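PDB 2P0S: ABC transporter, permease protein, putative from Porphyromonas gingivalis, which probably takes part in transport across the cell membrane as an ABC-2-type permease, of which this is one domain, and binds magnesium. Local coordinates for residues A[29-34]-A[79-84]; A[98-101]-A[106-109]. All coordinates share one frame; numbering follows the deposited sequence. Where two conformers were deposited one is given.

Contact 1 (A[29-34]-A[79-84]); sequences DEFRFV and PASVSN
Phe31 and Val82 mark the closest backbone approach, their CA atoms 8.1 Å apart, a gap spanned mainly by the Phe31 side chain. The contact is helix-on-sheet packing: the first turn of helix 80-100, which lies on the mixed four-stranded sheet, meets the chain leading into strand 32-35, outermost in the sheet of this chain. That turn is set by backbone bonds, Asn84 N to Ala80 O at 2.9 Å and a longer one from Val82 N to Pro79 O.

The Phe31 ring carries the contact. With CG anti to the carbonyl carbon (chi1 -44°), the ring is directed at the helix, and its outer carbons do the touching: Phe31 CE1 lies 3.5 Å from Val82 CG2, and Phe31 CZ reaches the helix backbone at Val82 CA, 3.7 Å away. The methyl approaches the ring obliquely. Ser81 OG sits instead at the ring edge, near its plane, 4.0 Å from Phe31 CZ. One ring face carries Glu30 CB, 3.7 Å above the plane and displaced toward the rim. His85 meets the same ring with planes inclined at about 65°.

The two segments bury 137 Å² together, nearly all of it on Phe31, Val82 and Ser81. Phe31 and Val82 are buried, and with no polar bond joining the segments the chemistry implies that the helix start packs on the sheet through apolar contact of ring, methyl and helix backbone, with Ile12 of strand 11-16 touching both residues.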
ATOM      1  N   ASP A  29      -2.978  -8.728   4.478  1.00 35.71           N
ATOM      2  CA  ASP A  29      -4.203  -9.061   3.739  1.00 35.89           C
ATOM      3  C   ASP A  29      -4.167  -8.924   2.211  1.00 33.46           C
ATOM      4  O   ASP A  29      -5.219  -9.014   1.534  1.00 33.34           O
ATOM      5  CB  ASP A  29      -5.441  -8.362   4.349  1.00 39.53           C
ATOM      6  CG  ASP A  29      -5.470  -6.868   4.039  1.00 42.78           C
ATOM      7  OD1 ASP A  29      -6.578  -6.236   4.195  1.00 48.53           O
ATOM      8  OD2 ASP A  29      -4.399  -6.328   3.651  1.00 44.50           O
ATOM      9  N   GLU A  30      -2.968  -8.786   1.650  1.00 29.45           N
ATOM     10  CA  GLU A  30      -2.787  -8.642   0.207  1.00 31.10           C
ATOM     11  C   GLU A  30      -2.039  -9.772  -0.507  1.00 29.15           C
ATOM     12  O   GLU A  30      -2.313 -10.008  -1.680  1.00 31.07           O
ATOM     13  CB  GLU A  30      -1.948  -7.363  -0.097  1.00 32.89           C
ATOM     14  CG  GLU A  30      -2.786  -6.128  -0.214  1.00 42.62           C
ATOM     15  CD  GLU A  30      -1.986  -5.008  -0.888  1.00 51.34           C
ATOM     16  OE1 GLU A  30      -1.181  -4.363  -0.140  1.00 53.54           O
ATOM     17  OE2 GLU A  30      -2.156  -4.828  -2.152  1.00 55.71           O
ATOM     18  N   PHE A  31      -1.013 -10.334   0.174  1.00 24.15           N
ATOM     19  CA  PHE A  31      -0.148 -11.369  -0.366  1.00 25.91           C
ATOM     20  C   PHE A  31      -0.057 -12.565   0.621  1.00 24.27           C
ATOM     21  O   PHE A  31      -0.211 -12.378   1.843  1.00 23.76           O
ATOM     22  CB  PHE A  31       1.250 -10.893  -0.709  1.00 28.10           C
ATOM     23  CG  PHE A  31       1.253  -9.566  -1.429  1.00 28.73           C
ATOM     24  CD1 PHE A  31       0.813  -9.493  -2.747  1.00 25.05           C
ATOM     25  CD2 PHE A  31       1.635  -8.415  -0.777  1.00 31.32           C
ATOM     26  CE1 PHE A  31       0.832  -8.292  -3.431  1.00 31.01           C
ATOM     27  CE2 PHE A  31       1.570  -7.195  -1.459  1.00 33.15           C
ATOM     28  CZ  PHE A  31       1.156  -7.183  -2.762  1.00 28.80           C
ATOM     29  N   ARG A  32       0.319 -13.707   0.082  0.50 22.46           N
ATOM     30  CA  ARG A  32       0.414 -14.914   0.857  0.50 22.56           C
ATOM     31  C   ARG A  32       1.902 -15.173   1.228  0.50 21.39           C
ATOM     32  O   ARG A  32       2.652 -15.781   0.445  0.50 21.25           O
ATOM     33  CB  ARG A  32      -0.217 -16.076   0.042  0.50 24.32           C
ATOM     34  CG  ARG A  32      -0.498 -17.205   0.902  0.50 23.40           C
ATOM     35  CD  ARG A  32      -0.808 -18.516   0.079  0.50 26.25           C
ATOM     36  NE  ARG A  32      -0.333 -19.621   0.893  0.50 29.74           N
ATOM     37  CZ  ARG A  32       0.485 -20.610   0.514  0.50 29.82           C
ATOM     38  NH1 ARG A  32       0.851 -21.543   1.413  0.50 23.86           N
ATOM     39  NH2 ARG A  32       0.961 -20.667  -0.734  0.50 29.66           N
ATOM     40  N   PHE A  33       2.332 -14.742   2.420  1.00 19.89           N
ATOM     41  CA  PHE A  33       3.718 -14.902   2.737  1.00 21.87           C
ATOM     42  C   PHE A  33       4.058 -16.236   3.375  1.00 21.73           C
ATOM     43  O   PHE A  33       3.337 -16.693   4.337  1.00 26.17           O
ATOM     44  CB  PHE A  33       4.158 -13.732   3.681  1.00 18.28           C
ATOM     45  CG  PHE A  33       4.178 -12.397   2.969  1.00 21.88           C
ATOM     46  CD1 PHE A  33       5.335 -12.031   2.216  1.00 21.04           C
ATOM     47  CD2 PHE A  33       3.155 -11.469   3.071  1.00 24.50           C
ATOM     48  CE1 PHE A  33       5.373 -10.854   1.532  1.00 19.51           C
ATOM     49  CE2 PHE A  33       3.195 -10.200   2.384  1.00 24.05           C
ATOM     50  CZ  PHE A  33       4.348  -9.857   1.632  1.00 20.57           C
ATOM     51  N   VAL A  34       5.163 -16.845   2.945  1.00 21.52           N
ATOM     52  CA  VAL A  34       5.661 -18.051   3.559  1.00 21.56           C
ATOM     53  C   VAL A  34       7.105 -18.055   3.829  1.00 21.92           C
ATOM     54  O   VAL A  34       7.784 -17.185   3.279  1.00 21.68           O
ATOM     55  CB  VAL A  34       5.320 -19.304   2.660  1.00 21.68           C
ATOM     56  CG1 VAL A  34       3.853 -19.293   2.276  1.00 27.26           C
ATOM     57  CG2 VAL A  34       6.149 -19.259   1.349  1.00 23.54           C
ATOM     58  N   PRO A  79       3.461  -6.477 -10.188  1.00 32.32           N
ATOM     59  CA  PRO A  79       2.905  -5.122 -10.104  1.00 32.31           C
ATOM     60  C   PRO A  79       3.711  -4.287  -9.132  1.00 31.03           C
ATOM     61  O   PRO A  79       4.214  -4.866  -8.164  1.00 31.87           O
ATOM     62  CB  PRO A  79       1.642  -5.354  -9.350  1.00 32.98           C
ATOM     63  CG  PRO A  79       1.212  -6.710  -9.718  1.00 35.01           C
ATOM     64  CD  PRO A  79       2.460  -7.479  -9.753  1.00 33.07           C
ATOM     65  N   ALA A  80       3.754  -2.975  -9.295  1.00 32.35           N
ATOM     66  CA  ALA A  80       4.593  -2.168  -8.397  1.00 31.21           C
ATOM     67  C   ALA A  80       4.103  -2.255  -6.962  1.00 31.61           C
ATOM     68  O   ALA A  80       4.844  -1.992  -6.060  1.00 30.03           O
ATOM     69  CB  ALA A  80       4.620  -0.695  -8.840  1.00 33.72           C
ATOM     70  N   SER A  81       2.816  -2.540  -6.796  1.00 31.95           N
ATOM     71  CA  SER A  81       2.145  -2.741  -5.524  1.00 32.90           C
ATOM     72  C   SER A  81       2.869  -3.680  -4.542  1.00 31.13           C
ATOM     73  O   SER A  81       2.858  -3.412  -3.353  1.00 30.71           O
ATOM     74  CB  SER A  81       0.736  -3.304  -5.778  1.00 34.23           C
ATOM     75  OG  SER A  81       0.767  -4.744  -5.948  1.00 38.88           O
ATOM     76  N   VAL A  82       3.454  -4.781  -5.035  1.00 29.03           N
ATOM     77  CA  VAL A  82       4.194  -5.775  -4.236  1.00 25.35           C
ATOM     78  C   VAL A  82       5.394  -5.051  -3.591  1.00 24.33           C
ATOM     79  O   VAL A  82       5.518  -5.040  -2.386  1.00 24.90           O
ATOM     80  CB  VAL A  82       4.649  -6.948  -5.130  1.00 23.59           C
ATOM     81  CG1 VAL A  82       5.485  -7.829  -4.419  1.00 25.09           C
ATOM     82  CG2 VAL A  82       3.398  -7.785  -5.711  1.00 29.13           C
ATOM     83  N   SER A  83       6.253  -4.412  -4.344  1.00 23.61           N
ATOM     84  CA  SER A  83       7.386  -3.691  -3.706  1.00 22.73           C
ATOM     85  C   SER A  83       6.877  -2.545  -2.858  1.00 22.42           C
ATOM     86  O   SER A  83       7.403  -2.291  -1.776  1.00 23.48           O
ATOM     87  CB  SER A  83       8.317  -3.161  -4.780  1.00 22.73           C
ATOM     88  OG  SER A  83       9.122  -2.116  -4.084  1.00 27.19           O
ATOM     89  N   ASN A  84       5.873  -1.823  -3.370  0.50 23.39           N
ATOM     90  CA  ASN A  84       5.232  -0.698  -2.628  0.50 23.82           C
ATOM     91  C   ASN A  84       4.971  -1.114  -1.198  0.50 24.98           C
ATOM     92  O   ASN A  84       5.599  -0.576  -0.233  0.50 22.43           O
ATOM     93  CB  ASN A  84       3.922  -0.232  -3.302  0.50 24.44           C
ATOM     94  CG  ASN A  84       4.184   0.529  -4.580  0.50 23.80           C
ATOM     95  OD1 ASN A  84       3.261   0.798  -5.382  0.50 28.06           O
ATOM     96  ND2 ASN A  84       5.458   0.907  -4.782  0.50 24.95           N
TER

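Contact 2 (A[98-101]-A[106-109]); sequences KIAS and DIKQ
Ala100 and Ile107 bring the backbones together, CA to CA 5.8 Å, where the end of helix 80-100 meets the first turn of helix 107-114. The motif is a helix-loop-helix connection: four residues, neither helix nor strand, separate the segments, and the chain returns so that the second helix packs on the end of the first.

Ile107 is the central side chain, its CB directed at the other segment and both of its branches engaged. The longer branch leaves with CG1 anti to the backbone N (chi1 -171°), which takes Ile107 CD1 to within 3.9 Å of Ile99 CG2; these two isoleucines cross at about a right angle. The short branch serves the neighbouring residue. Ile107 CG2 lies 3.8 Å from Ala100 CA and 4.2 Å from Ala100 CB, and it also approaches the carbonyl oxygen Ala100 O at 3.7 Å, a van der Waals contact. Ala100, with its single methyl, thus offers backbone as much as side chain to the incoming helix.

The apolar patch extends beyond the segments: Leu111, one turn further along helix 107-114, touches both Ile99 and Ala100, and Leu111 of the second subunit also packs on Ile99. Buried Ile99 therefore contributes to the helix-loop-helix connection and to the dimer interface together. The segments bury 147 Å² between them, with no polar bond across.

Near the C-terminal end of helix 80-100, Lys98 O accepts two bonds from Ser101, one from its backbone N at 3.1 Å and one from its hydroxyl, where Ser101 OG sits 2.6 Å away on a lone pair in the carbonyl plane, at a C=O...O angle of 139°.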
ATOM      1  N   LYS A  98      13.956   2.773  15.310  1.00 20.43           N
ATOM      2  CA  LYS A  98      14.873   3.905  15.626  1.00 22.10           C
ATOM      3  C   LYS A  98      14.214   4.878  16.581  1.00 21.85           C
ATOM      4  O   LYS A  98      14.831   5.355  17.530  1.00 23.27           O
ATOM      5  CB  LYS A  98      15.254   4.663  14.377  1.00 22.59           C
ATOM      6  CG  LYS A  98      16.265   3.939  13.479  1.00 28.80           C
ATOM      7  CD  LYS A  98      16.527   4.762  12.212  1.00 37.19           C
ATOM      8  CE  LYS A  98      17.844   5.495  12.318  1.00 41.12           C
ATOM      9  NZ  LYS A  98      18.440   5.329  10.913  1.00 46.29           N
ATOM     10  N   ILE A  99      12.957   5.213  16.356  1.00 18.57           N
ATOM     11  CA  ILE A  99      12.225   6.135  17.289  1.00 20.07           C
ATOM     12  C   ILE A  99      12.275   5.558  18.704  1.00 18.66           C
ATOM     13  O   ILE A  99      12.561   6.272  19.711  1.00 21.17           O
ATOM     14  CB  ILE A  99      10.742   6.367  16.884  1.00 20.11           C
ATOM     15  CG1 ILE A  99      10.673   7.130  15.522  1.00 21.32           C
ATOM     16  CG2 ILE A  99      10.009   7.247  17.971  1.00 18.40           C
ATOM     17  CD1 ILE A  99       9.263   6.973  14.808  1.00 21.13           C
ATOM     18  N   ALA A 100      11.972   4.262  18.848  1.00 18.84           N
ATOM     19  CA  ALA A 100      11.931   3.680  20.170  1.00 18.78           C
ATOM     20  C   ALA A 100      13.240   3.650  20.930  1.00 20.09           C
ATOM     21  O   ALA A 100      13.201   3.406  22.099  1.00 22.36           O
ATOM     22  CB  ALA A 100      11.339   2.215  20.029  1.00 22.01           C
ATOM     23  N   SER A 101      14.396   3.920  20.280  1.00 22.40           N
ATOM     24  CA  SER A 101      15.723   3.890  20.888  1.00 20.67           C
ATOM     25  C   SER A 101      16.008   5.242  21.648  1.00 20.74           C
ATOM     26  O   SER A 101      17.046   5.318  22.377  1.00 23.73           O
ATOM     27  CB  SER A 101      16.822   3.698  19.802  1.00 22.52           C
ATOM     28  OG  SER A 101      16.964   4.813  18.985  1.00 27.00           O
ATOM     29  N   ASP A 106       7.455   4.987  27.826  1.00 17.70           N
ATOM     30  CA  ASP A 106       6.244   4.379  27.153  1.00 15.89           C
ATOM     31  C   ASP A 106       6.204   4.556  25.613  1.00 20.18           C
ATOM     32  O   ASP A 106       5.124   4.511  24.947  1.00 20.40           O
ATOM     33  CB  ASP A 106       4.963   4.831  27.737  1.00 19.84           C
ATOM     34  CG  ASP A 106       4.599   4.081  29.044  1.00 27.11           C
ATOM     35  OD1 ASP A 106       3.351   4.108  29.335  1.00 32.77           O
ATOM     36  OD2 ASP A 106       5.456   3.412  29.670  1.00 28.82           O
ATOM     37  N   ILE A 107       7.406   4.732  25.023  1.00 16.74           N
ATOM     38  CA  ILE A 107       7.442   5.009  23.585  1.00 17.27           C
ATOM     39  C   ILE A 107       6.797   3.847  22.779  1.00 18.41           C
ATOM     40  O   ILE A 107       6.122   4.101  21.772  1.00 19.58           O
ATOM     41  CB  ILE A 107       8.850   5.424  23.102  1.00 18.96           C
ATOM     42  CG1 ILE A 107       8.814   5.940  21.611  1.00 16.80           C
ATOM     43  CG2 ILE A 107       9.868   4.277  23.356  1.00 18.04           C
ATOM     44  CD1 ILE A 107       7.844   7.021  21.237  1.00 18.57           C
ATOM     45  N   LYS A 108       7.027   2.618  23.178  1.00 19.06           N
ATOM     46  CA  LYS A 108       6.337   1.554  22.357  1.00 21.62           C
ATOM     47  C   LYS A 108       4.865   1.705  22.353  1.00 21.96           C
ATOM     48  O   LYS A 108       4.250   1.542  21.285  1.00 21.62           O
ATOM     49  CB  LYS A 108       6.713   0.167  22.821  1.00 21.97           C
ATOM     50  CG  LYS A 108       8.186  -0.068  22.453  1.00 32.86           C
ATOM     51  CD  LYS A 108       8.556  -1.528  22.676  1.00 40.94           C
ATOM     52  CE  LYS A 108       9.891  -1.649  23.456  1.00 43.50           C
ATOM     53  NZ  LYS A 108      10.342  -3.138  23.720  1.00 43.96           N
ATOM     54  N   GLN A 109       4.274   2.030  23.520  1.00 22.68           N
ATOM     55  CA  GLN A 109       2.812   2.190  23.611  1.00 21.88           C
ATOM     56  C   GLN A 109       2.365   3.390  22.799  1.00 21.31           C
ATOM     57  O   GLN A 109       1.355   3.379  22.104  1.00 20.77           O
ATOM     58  CB  GLN A 109       2.338   2.306  25.091  1.00 23.39           C
ATOM     59  CG  GLN A 109       2.596   1.015  25.961  1.00 29.47           C
ATOM     60  CD  GLN A 109       4.042   0.403  26.019  1.00 34.54           C
ATOM     61  OE1 GLN A 109       4.183  -0.901  25.954  1.00 39.79           O
ATOM     62  NE2 GLN A 109       5.122   1.277  26.180  1.00 22.49           N
TER

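In the fold
From the N terminus, strand 11-16 is followed by strand 32-35, whose approach supplies the first half of contact 1. The chain then passes through helix 40-51 and strands 55-59 and 70-74 before helix 80-100 begins, and contact 1 closes this 44-residue excursion by bringing the approach to strand 32-35 against the start of helix 80-100. Contact 2 follows in series, neither nested nor crossed, and closes a short connection, with four residues between its segments, joining helices 80-100 and 107-114. The shared helix spans the distance, with contact centres 27 Å apart and nearest atoms about 17 Å. Contact 1 lies near the chain's centre, contact 2 about 23 Å from it, and residues in both meet the second subunit.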